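Local coordinates for putative O-acetylhomoserine (Thiol)-lyase (Campylobacter jejuni, PDB 4OC9), which probably uses pyridoxal 5'-phosphate to replace the acetate of O-acetylhomoserine with sulfide or a thiol, a step on the way to homocysteine or methionine, at residues G99-Y104 against Q144-I149; H174-I179 against D233-F238; T360-L365 against I415-Q420. One frame throughout, in Å; residues are numbered along the deposited sequence.

Interaction 1 (G99-Y104 against Q144-I149)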
loop_
_atom_site.group_PDB
_atom_site.type_symbol
_atom_site.label_atom_id
_atom_site.label_comp_id
_atom_site.label_asym_id
_atom_site.label_seq_id
_atom_site.Cartn_x
_atom_site.Cartn_y
_atom_site.Cartn_z
ATOM N N GLY D 99 27.970 22.905 -20.581
ATOM C CA GLY D 99 29.099 23.040 -21.498
ATOM C C GLY D 99 29.566 21.716 -22.091
ATOM O O GLY D 99 30.383 21.688 -23.003
ATOM N N ASP D 100 29.077 20.607 -21.563
ATOM C CA ASP D 100 29.470 19.312 -22.071
ATOM C C ASP D 100 28.443 18.820 -23.100
ATOM O O ASP D 100 27.410 19.451 -23.338
ATOM C CB ASP D 100 29.569 18.311 -20.906
ATOM C CG ASP D 100 30.660 18.674 -19.892
ATOM O OD1 ASP D 100 31.594 19.400 -20.279
ATOM O OD2 ASP D 100 30.575 18.198 -18.719
ATOM N N ASN D 101 28.735 17.678 -23.705
ATOM C CA ASN D 101 27.815 17.096 -24.647
ATOM C C ASN D 101 27.732 15.596 -24.404
ATOM O O ASN D 101 28.594 15.002 -23.737
ATOM C CB ASN D 101 28.224 17.422 -26.087
ATOM C CG ASN D 101 29.511 16.765 -26.510
ATOM O OD1 ASN D 101 29.529 15.593 -26.858
ATOM N ND2 ASN D 101 30.543 17.565 -26.655
ATOM N N VAL D 102 26.662 15.008 -24.918
ATOM C CA VAL D 102 26.449 13.578 -24.782
ATOM C C VAL D 102 26.044 13.070 -26.133
ATOM O O VAL D 102 25.325 13.750 -26.869
ATOM C CB VAL D 102 25.350 13.194 -23.743
ATOM C CG1 VAL D 102 25.735 13.674 -22.345
ATOM C CG2 VAL D 102 23.991 13.780 -24.124
ATOM N N ALA D 103 26.480 11.851 -26.436
ATOM C CA ALA D 103 26.156 11.195 -27.698
ATOM C C ALA D 103 24.989 10.235 -27.449
ATOM O O ALA D 103 25.032 9.431 -26.502
ATOM C CB ALA D 103 27.350 10.424 -28.222
ATOM N N TYR D 104 23.979 10.288 -28.316
ATOM C CA TYR D 104 22.834 9.426 -28.138
ATOM C C TYR D 104 22.323 8.788 -29.433
ATOM O O TYR D 104 22.355 9.378 -30.497
ATOM C CB TYR D 104 21.695 10.227 -27.494
ATOM C CG TYR D 104 21.040 11.258 -28.409
ATOM C CD1 TYR D 104 21.642 12.483 -28.682
ATOM C CD2 TYR D 104 19.783 11.026 -28.945
ATOM C CE1 TYR D 104 21.029 13.418 -29.510
ATOM C CE2 TYR D 104 19.157 11.963 -29.742
ATOM C CZ TYR D 104 19.791 13.150 -30.029
ATOM O OH TYR D 104 19.163 14.059 -30.827
ATOM N N GLN D 144 36.425 16.018 -26.644
ATOM C CA GLN D 144 36.869 15.834 -25.265
ATOM C C GLN D 144 35.822 16.237 -24.238
ATOM O O GLN D 144 36.025 16.037 -23.022
ATOM C CB GLN D 144 38.133 16.652 -25.011
ATOM C CG GLN D 144 38.905 16.238 -23.721
ATOM C CD GLN D 144 39.603 14.886 -23.859
ATOM O OE1 GLN D 144 39.724 14.367 -24.961
ATOM N NE2 GLN D 144 40.149 14.361 -22.754
ATOM N N ASN D 145 34.740 16.845 -24.723
ATOM C CA ASN D 145 33.627 17.288 -23.878
ATOM C C ASN D 145 32.459 16.285 -23.839
ATOM O O ASN D 145 31.490 16.473 -23.092
ATOM C CB ASN D 145 33.121 18.646 -24.328
ATOM C CG ASN D 145 34.150 19.735 -24.138
ATOM O OD1 ASN D 145 34.942 19.718 -23.178
ATOM N ND2 ASN D 145 34.117 20.719 -25.027
ATOM N N THR D 146 32.565 15.236 -24.648
ATOM C CA THR D 146 31.561 14.193 -24.718
ATOM C C THR D 146 31.705 13.366 -23.453
ATOM O O THR D 146 32.725 12.689 -23.240
ATOM C CB THR D 146 31.745 13.305 -25.956
ATOM O OG1 THR D 146 31.647 14.103 -27.145
ATOM C CG2 THR D 146 30.662 12.205 -25.980
ATOM N N LYS D 147 30.668 13.377 -22.624
ATOM C CA LYS D 147 30.715 12.628 -21.349
ATOM C C LYS D 147 29.956 11.291 -21.275
ATOM O O LYS D 147 30.125 10.533 -20.318
ATOM C CB LYS D 147 30.170 13.526 -20.257
ATOM C CG LYS D 147 30.828 14.880 -20.222
ATOM C CD LYS D 147 32.335 14.789 -20.117
ATOM C CE LYS D 147 32.914 16.173 -19.897
ATOM N NZ LYS D 147 34.386 16.087 -19.941
ATOM N N ALA D 148 29.103 11.018 -22.261
ATOM C CA ALA D 148 28.348 9.771 -22.256
ATOM C C ALA D 148 27.867 9.369 -23.647
ATOM O O ALA D 148 27.660 10.213 -24.530
ATOM C CB ALA D 148 27.162 9.873 -21.311
ATOM N N ILE D 149 27.747 8.059 -23.820
ATOM C CA ILE D 149 27.283 7.421 -25.061
ATOM C C ILE D 149 26.043 6.623 -24.627
ATOM O O ILE D 149 26.164 5.637 -23.886
ATOM C CB ILE D 149 28.350 6.540 -25.678
ATOM C CG1 ILE D 149 29.539 7.423 -26.119
ATOM C CG2 ILE D 149 27.758 5.820 -26.864
ATOM C CD1 ILE D 149 30.740 6.674 -26.659
#
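N101 and T146 face each other as bridge partners in two neighbouring parallel strands, 101-104 and 146-149, whose short axes come within 4.8 Å and run 23° apart. N101 N donates to N145 O, and N101 O accepts from K147 N (2.9 Å), while A103 N donates to A148 O. The side chains of the pair add a rung: T146 OG1 gives its proton to N101 OD1 at 2.6 Å, in the plane of the amide and on a lone pair. A short hydroxyl and a short amide suit this link, and N101 ND2 bonds D143 OD1. These are inner strands of the mixed seven-stranded sheet of a fold-type I PLP enzyme, and the register slips by one residue between the N101-T146 and A103-I149 bridges, a beta bulge. Within it K147 departs from the extended conformation (psi -13°), its CB points toward the partner strand, and its chain is bent at chi2 (-54°). K147 CB sits 4.1 Å from N101 O; CG lies beside D100 CB and OD2, 3.7 Å from each; CD passes OD2 more loosely; CE comes to 3.3 Å from D100 OD2. K147 NZ then goes past the aspartate, 4.3 Å from D100 OD1 and beyond a salt bridge, to bond R234 O, with a weak bond to Q144 O. A long lysine can span this distance; S97 N holds D100 OD2. Small alanines meet larger neighbours: A148 CB touches V102 CG1, and A103 CB, on the face with N101 and T146, lies against I149 CG1, where L138 of helix 136-141 packs.

Interaction 2 (H174-I179 against D233-F238)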
loop_
_atom_site.group_PDB
_atom_site.type_symbol
_atom_site.label_atom_id
_atom_site.label_comp_id
_atom_site.label_asym_id
_atom_site.label_seq_id
_atom_site.Cartn_x
_atom_site.Cartn_y
_atom_site.Cartn_z
ATOM N N HIS D 174 38.123 6.091 -26.197
ATOM C CA HIS D 174 38.098 7.480 -25.755
ATOM C C HIS D 174 37.923 7.651 -24.256
ATOM O O HIS D 174 37.866 8.787 -23.776
ATOM C CB HIS D 174 36.955 8.248 -26.433
ATOM C CG HIS D 174 37.039 8.292 -27.926
ATOM N ND1 HIS D 174 37.707 9.292 -28.608
ATOM C CD2 HIS D 174 36.520 7.477 -28.871
ATOM C CE1 HIS D 174 37.602 9.083 -29.910
ATOM N NE2 HIS D 174 36.883 7.989 -30.095
ATOM N N LYS D 175 37.798 6.556 -23.512
ATOM C CA LYS D 175 37.623 6.627 -22.044
ATOM C C LYS D 175 36.302 7.324 -21.669
ATOM O O LYS D 175 36.245 8.153 -20.756
ATOM C CB LYS D 175 38.818 7.341 -21.423
ATOM C CG LYS D 175 40.090 6.639 -21.797
ATOM C CD LYS D 175 40.444 5.495 -20.881
ATOM C CE LYS D 175 40.991 6.106 -19.599
ATOM N NZ LYS D 175 41.338 5.071 -18.590
ATOM N N ILE D 176 35.250 6.992 -22.416
ATOM C CA ILE D 176 33.928 7.551 -22.193
ATOM C C ILE D 176 32.990 6.495 -21.587
ATOM O O ILE D 176 33.016 5.317 -21.968
ATOM C CB ILE D 176 33.301 8.066 -23.499
ATOM C CG1 ILE D 176 34.160 9.165 -24.093
ATOM C CG2 ILE D 176 31.904 8.608 -23.234
ATOM C CD1 ILE D 176 33.671 9.676 -25.438
ATOM N N VAL D 177 32.168 6.937 -20.641
ATOM C CA VAL D 177 31.205 6.059 -19.972
ATOM C C VAL D 177 30.056 5.750 -20.899
ATOM O O VAL D 177 29.492 6.673 -21.521
ATOM C CB VAL D 177 30.603 6.726 -18.730
ATOM C CG1 VAL D 177 29.458 5.891 -18.180
ATOM C CG2 VAL D 177 31.669 6.977 -17.668
ATOM N N SER D 178 29.766 4.457 -21.065
ATOM C CA SER D 178 28.669 4.023 -21.924
ATOM C C SER D 178 27.459 3.687 -21.058
ATOM O O SER D 178 27.585 2.999 -20.034
ATOM C CB SER D 178 29.041 2.781 -22.723
ATOM O OG SER D 178 29.306 1.673 -21.866
ATOM N N ILE D 179 26.297 4.178 -21.487
ATOM C CA ILE D 179 25.018 3.954 -20.804
ATOM C C ILE D 179 24.049 3.161 -21.675
ATOM O O ILE D 179 23.697 3.604 -22.779
ATOM C CB ILE D 179 24.270 5.267 -20.503
ATOM C CG1 ILE D 179 25.098 6.172 -19.608
ATOM C CG2 ILE D 179 22.954 4.940 -19.809
ATOM C CD1 ILE D 179 24.502 7.559 -19.420
ATOM N N ASP D 233 40.648 12.678 -16.758
ATOM C CA ASP D 233 40.469 14.102 -17.044
ATOM C C ASP D 233 39.108 14.444 -17.640
ATOM O O ASP D 233 38.683 15.599 -17.639
ATOM C CB ASP D 233 41.535 14.580 -18.044
ATOM C CG ASP D 233 42.957 14.480 -17.510
ATOM O OD1 ASP D 233 43.143 14.162 -16.308
ATOM O OD2 ASP D 233 43.888 14.745 -18.314
ATOM N N ARG D 234 38.443 13.448 -18.198
ATOM C CA ARG D 234 37.147 13.685 -18.797
ATOM C C ARG D 234 36.055 13.858 -17.708
ATOM O O ARG D 234 35.033 14.507 -17.960
ATOM C CB ARG D 234 36.810 12.530 -19.729
ATOM C CG ARG D 234 35.561 12.759 -20.541
ATOM C CD ARG D 234 35.251 11.578 -21.443
ATOM N NE ARG D 234 36.286 11.297 -22.445
ATOM C CZ ARG D 234 36.366 11.878 -23.649
ATOM N NH1 ARG D 234 35.520 12.838 -24.029
ATOM N NH2 ARG D 234 37.333 11.516 -24.473
ATOM N N TYR D 235 36.306 13.341 -16.497
ATOM C CA TYR D 235 35.336 13.443 -15.412
ATOM C C TYR D 235 35.880 14.117 -14.152
ATOM O O TYR D 235 36.206 13.463 -13.151
ATOM C CB TYR D 235 34.756 12.061 -15.085
ATOM C CG TYR D 235 34.134 11.434 -16.294
ATOM C CD1 TYR D 235 32.911 11.896 -16.787
ATOM C CD2 TYR D 235 34.758 10.377 -16.962
ATOM C CE1 TYR D 235 32.334 11.336 -17.906
ATOM C CE2 TYR D 235 34.198 9.823 -18.091
ATOM C CZ TYR D 235 32.983 10.310 -18.560
ATOM O OH TYR D 235 32.391 9.742 -19.681
ATOM N N LYS D 236 35.928 15.442 -14.181
ATOM C CA LYS D 236 36.430 16.202 -13.021
ATOM C C LYS D 236 35.547 16.174 -11.769
ATOM O O LYS D 236 36.079 16.195 -10.659
ATOM C CB LYS D 236 36.894 17.591 -13.431
ATOM C CG LYS D 236 38.140 17.425 -14.284
ATOM C CD LYS D 236 38.717 18.680 -14.871
ATOM C CE LYS D 236 39.836 18.253 -15.813
ATOM N NZ LYS D 236 40.396 19.348 -16.647
ATOM N N ALA D 237 34.234 16.016 -11.935
ATOM C CA ALA D 237 33.332 15.957 -10.782
ATOM C C ALA D 237 33.730 14.808 -9.854
ATOM O O ALA D 237 33.532 14.882 -8.648
ATOM C CB ALA D 237 31.907 15.797 -11.242
ATOM N N PHE D 238 34.331 13.764 -10.399
ATOM C CA PHE D 238 34.766 12.608 -9.589
ATOM C C PHE D 238 36.242 12.666 -9.151
ATOM O O PHE D 238 36.762 11.735 -8.530
ATOM C CB PHE D 238 34.527 11.299 -10.376
ATOM C CG PHE D 238 33.084 11.023 -10.669
ATOM C CD1 PHE D 238 32.300 10.333 -9.748
ATOM C CD2 PHE D 238 32.494 11.469 -11.836
ATOM C CE1 PHE D 238 30.958 10.083 -9.994
ATOM C CE2 PHE D 238 31.145 11.227 -12.084
ATOM C CZ PHE D 238 30.382 10.532 -11.170
#
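H174 and K175 close helix 164-174 in a Schellman motif, K175 with a phi of 64°, leading through I176 and V177 into a strand, while R234 and Y235 come from an irregular loop, I176 CA and R234 CA 7.7 Å apart. The carbonyl of H174 turns toward R234, whose NH2 reaches H174 O at 2.9 Å, in the carbonyl plane and on a lone pair, though the oxygen is tilted 27° from the guanidinium plane; NE adds a weak bond to the same atom. R234 starts out extended, CG anti to its backbone N (chi1 -173°), and bends at chi3, which carries NE toward the helix end. One face of the guanidinium takes I176 CG1, 3.4 Å above its plane and offset toward the rim, so a branched aliphatic flanks the cation, while NH1 is satisfied by T146 O and D143 O. Arginine suits the place because its N-H groups serve several backbone carbonyls. R234 CG sits 4.0 Å above one face of the Y235 ring, offset toward its rim. The phenol tip meets the strand: V177 N donates to Y235 OH at 3.0 Å, almost straight, and that hydroxyl donates to K147 O, so a tyrosine bridges two backbones. V177 CG2 packs 3.7 Å from Y235 CZ, beside the hydroxyl. The loop, between helices 225-229 and 257-270, is held against the start of strand 177-181, where V177 pairs with I149 of strand 146-152, I176 packs on T146, and L229 of helix 225-229 touches both V177 and Y235.

Interaction 3 (T360-L365 against I415-Q420)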
loop_
_atom_site.group_PDB
_atom_site.type_symbol
_atom_site.label_atom_id
_atom_site.label_comp_id
_atom_site.label_asym_id
_atom_site.label_seq_id
_atom_site.Cartn_x
_atom_site.Cartn_y
_atom_site.Cartn_z
ATOM N N THR D 360 -9.618 -3.578 -31.681
ATOM C CA THR D 360 -9.133 -4.610 -30.782
ATOM C C THR D 360 -9.893 -4.625 -29.491
ATOM O O THR D 360 -10.274 -3.589 -28.995
ATOM C CB THR D 360 -7.647 -4.511 -30.450
ATOM O OG1 THR D 360 -7.364 -3.210 -29.948
ATOM C CG2 THR D 360 -6.787 -4.793 -31.662
ATOM N N GLN D 361 -10.137 -5.829 -28.974
ATOM C CA GLN D 361 -10.854 -6.040 -27.701
ATOM C C GLN D 361 -9.932 -6.522 -26.538
ATOM O O GLN D 361 -10.248 -6.294 -25.382
ATOM C CB GLN D 361 -12.022 -7.022 -27.867
ATOM C CG GLN D 361 -13.018 -6.588 -28.929
ATOM C CD GLN D 361 -13.679 -5.248 -28.618
ATOM O OE1 GLN D 361 -14.030 -4.962 -27.464
ATOM N NE2 GLN D 361 -13.902 -4.432 -29.654
ATOM N N LEU D 362 -8.837 -7.218 -26.844
ATOM C CA LEU D 362 -7.879 -7.700 -25.837
ATOM C C LEU D 362 -6.681 -6.770 -25.794
ATOM O O LEU D 362 -6.156 -6.503 -24.720
ATOM C CB LEU D 362 -7.432 -9.139 -26.069
ATOM C CG LEU D 362 -8.523 -10.184 -25.922
ATOM C CD1 LEU D 362 -7.919 -11.551 -26.194
ATOM C CD2 LEU D 362 -9.139 -10.124 -24.522
ATOM N N PHE D 363 -6.197 -6.354 -26.953
ATOM C CA PHE D 363 -5.115 -5.409 -26.992
ATOM C C PHE D 363 -5.793 -4.111 -26.573
ATOM O O PHE D 363 -6.754 -3.659 -27.199
ATOM C CB PHE D 363 -4.481 -5.314 -28.353
ATOM C CG PHE D 363 -3.601 -6.480 -28.687
ATOM C CD1 PHE D 363 -4.122 -7.668 -29.176
ATOM C CD2 PHE D 363 -2.233 -6.367 -28.558
ATOM C CE1 PHE D 363 -3.285 -8.717 -29.520
ATOM C CE2 PHE D 363 -1.416 -7.428 -28.868
ATOM C CZ PHE D 363 -1.951 -8.612 -29.333
ATOM N N LEU D 364 -5.324 -3.546 -25.467
ATOM C CA LEU D 364 -5.886 -2.330 -24.949
ATOM C C LEU D 364 -5.160 -1.117 -25.490
ATOM O O LEU D 364 -3.935 -1.010 -25.394
ATOM C CB LEU D 364 -5.784 -2.334 -23.422
ATOM C CG LEU D 364 -6.431 -3.514 -22.719
ATOM C CD1 LEU D 364 -6.199 -3.460 -21.238
ATOM C CD2 LEU D 364 -7.916 -3.568 -23.006
ATOM N N LEU D 365 -5.926 -0.193 -26.060
ATOM C CA LEU D 365 -5.378 1.026 -26.607
ATOM C C LEU D 365 -4.890 1.832 -25.408
ATOM O O LEU D 365 -5.686 2.376 -24.648
ATOM C CB LEU D 365 -6.435 1.813 -27.365
ATOM C CG LEU D 365 -5.947 3.141 -27.940
ATOM C CD1 LEU D 365 -4.774 2.912 -28.880
ATOM C CD2 LEU D 365 -7.078 3.817 -28.680
ATOM N N ILE D 415 -4.228 -13.681 -31.207
ATOM C CA ILE D 415 -4.187 -13.750 -32.671
ATOM C C ILE D 415 -5.574 -13.504 -33.208
ATOM O O ILE D 415 -5.751 -12.714 -34.110
ATOM C CB ILE D 415 -3.626 -15.087 -33.119
ATOM C CG1 ILE D 415 -2.116 -15.104 -32.861
ATOM C CG2 ILE D 415 -3.856 -15.266 -34.605
ATOM C CD1 ILE D 415 -1.438 -16.428 -33.124
ATOM N N ALA D 416 -6.571 -14.144 -32.606
ATOM C CA ALA D 416 -7.948 -13.954 -33.039
ATOM C C ALA D 416 -8.406 -12.489 -32.900
ATOM O O ALA D 416 -9.143 -11.985 -33.746
ATOM C CB ALA D 416 -8.892 -14.857 -32.251
ATOM N N ASP D 417 -8.008 -11.826 -31.823
ATOM C CA ASP D 417 -8.406 -10.434 -31.604
ATOM C C ASP D 417 -7.752 -9.572 -32.702
ATOM O O ASP D 417 -8.390 -8.687 -33.269
ATOM C CB ASP D 417 -7.978 -9.973 -30.203
ATOM C CG ASP D 417 -8.430 -8.560 -29.886
ATOM O OD1 ASP D 417 -9.585 -8.191 -30.202
ATOM O OD2 ASP D 417 -7.635 -7.795 -29.289
ATOM N N LEU D 418 -6.472 -9.796 -32.973
ATOM C CA LEU D 418 -5.775 -9.019 -34.028
ATOM C C LEU D 418 -6.316 -9.335 -35.387
ATOM O O LEU D 418 -6.447 -8.469 -36.232
ATOM C CB LEU D 418 -4.314 -9.318 -34.064
ATOM C CG LEU D 418 -3.463 -8.792 -32.963
ATOM C CD1 LEU D 418 -2.071 -9.347 -33.109
ATOM C CD2 LEU D 418 -3.443 -7.271 -33.032
ATOM N N LYS D 419 -6.686 -10.588 -35.579
ATOM C CA LYS D 419 -7.209 -10.981 -36.848
ATOM C C LYS D 419 -8.474 -10.198 -37.176
ATOM O O LYS D 419 -8.602 -9.648 -38.271
ATOM C CB LYS D 419 -7.533 -12.477 -36.865
ATOM C CG LYS D 419 -7.935 -13.020 -38.229
ATOM C CD LYS D 419 -8.238 -14.508 -38.162
ATOM C CE LYS D 419 -8.304 -15.160 -39.531
ATOM N NZ LYS D 419 -9.340 -14.645 -40.446
ATOM N N GLN D 420 -9.426 -10.200 -36.265
ATOM C CA GLN D 420 -10.695 -9.506 -36.539
ATOM C C GLN D 420 -10.481 -8.008 -36.714
ATOM O O GLN D 420 -11.153 -7.383 -37.530
ATOM C CB GLN D 420 -11.807 -9.897 -35.522
ATOM C CG GLN D 420 -11.589 -9.491 -34.063
ATOM C CD GLN D 420 -11.815 -8.008 -33.794
ATOM O OE1 GLN D 420 -12.693 -7.383 -34.390
ATOM N NE2 GLN D 420 -11.091 -7.465 -32.829
#
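D417 OD2 is gripped by two consecutive backbone amides, L362 N at 2.8 Å and F363 N at 3.1 Å, which approach from the same face of the carboxylate: the first well above its plane, the second nearly along the C-O axis. D417 OD1, the other oxygen, accepts Q361 N at 2.7 Å through its syn lone pair and Q420 NE2 from above the plane. An aspartate with CG anti to its backbone N (chi1 -177°) thus collects three successive N-H groups of a turn, and a bare carboxylate suits that task; the gathered donors would probably favour its ionised form. T360 OG1 ties the turn internally, donating to F363 O at 2.9 Å. F363 sits with its ring edge to D417 OD2, and one face is met by L418 CD2 in a CH-pi contact, 4.1 Å from the ring centroid, while L418 CG touches F363 CE1 at 3.4 Å. The bonded carboxylate therefore adjoins an apolar patch. Here helix 411-422 holds the turn that links helix 350-359 to strand 364-365; L418 also packs on V303 of helix 276-309, and F363 on I376 of the adjacent strand 375-377.

Overall arrangement
From the N terminus the three contacts follow in series, none nesting in or crossing another. Interaction 1 closes the passage through helix 110-119, strand 126-130 and helix 136-141. Interaction 2 spans strands 199-203 and 217-221 and K206, the predicted pyridoxal phosphate lysine. These two touch where K147 meets R234 and Y235, centres about 9 Å apart, and join three neighbouring inner strands of the large-domain sheet, 101-105, 146-152 and 177-181, to the loop before helix 257-270. Interaction 3, its centre about 43 Å and 47 Å from theirs, closes the passage through strand 375-377, helix 389-394 and strand 401-405, tying the last helix to the turn entering strand 364-365, outermost in the C-terminal sheet within this chain.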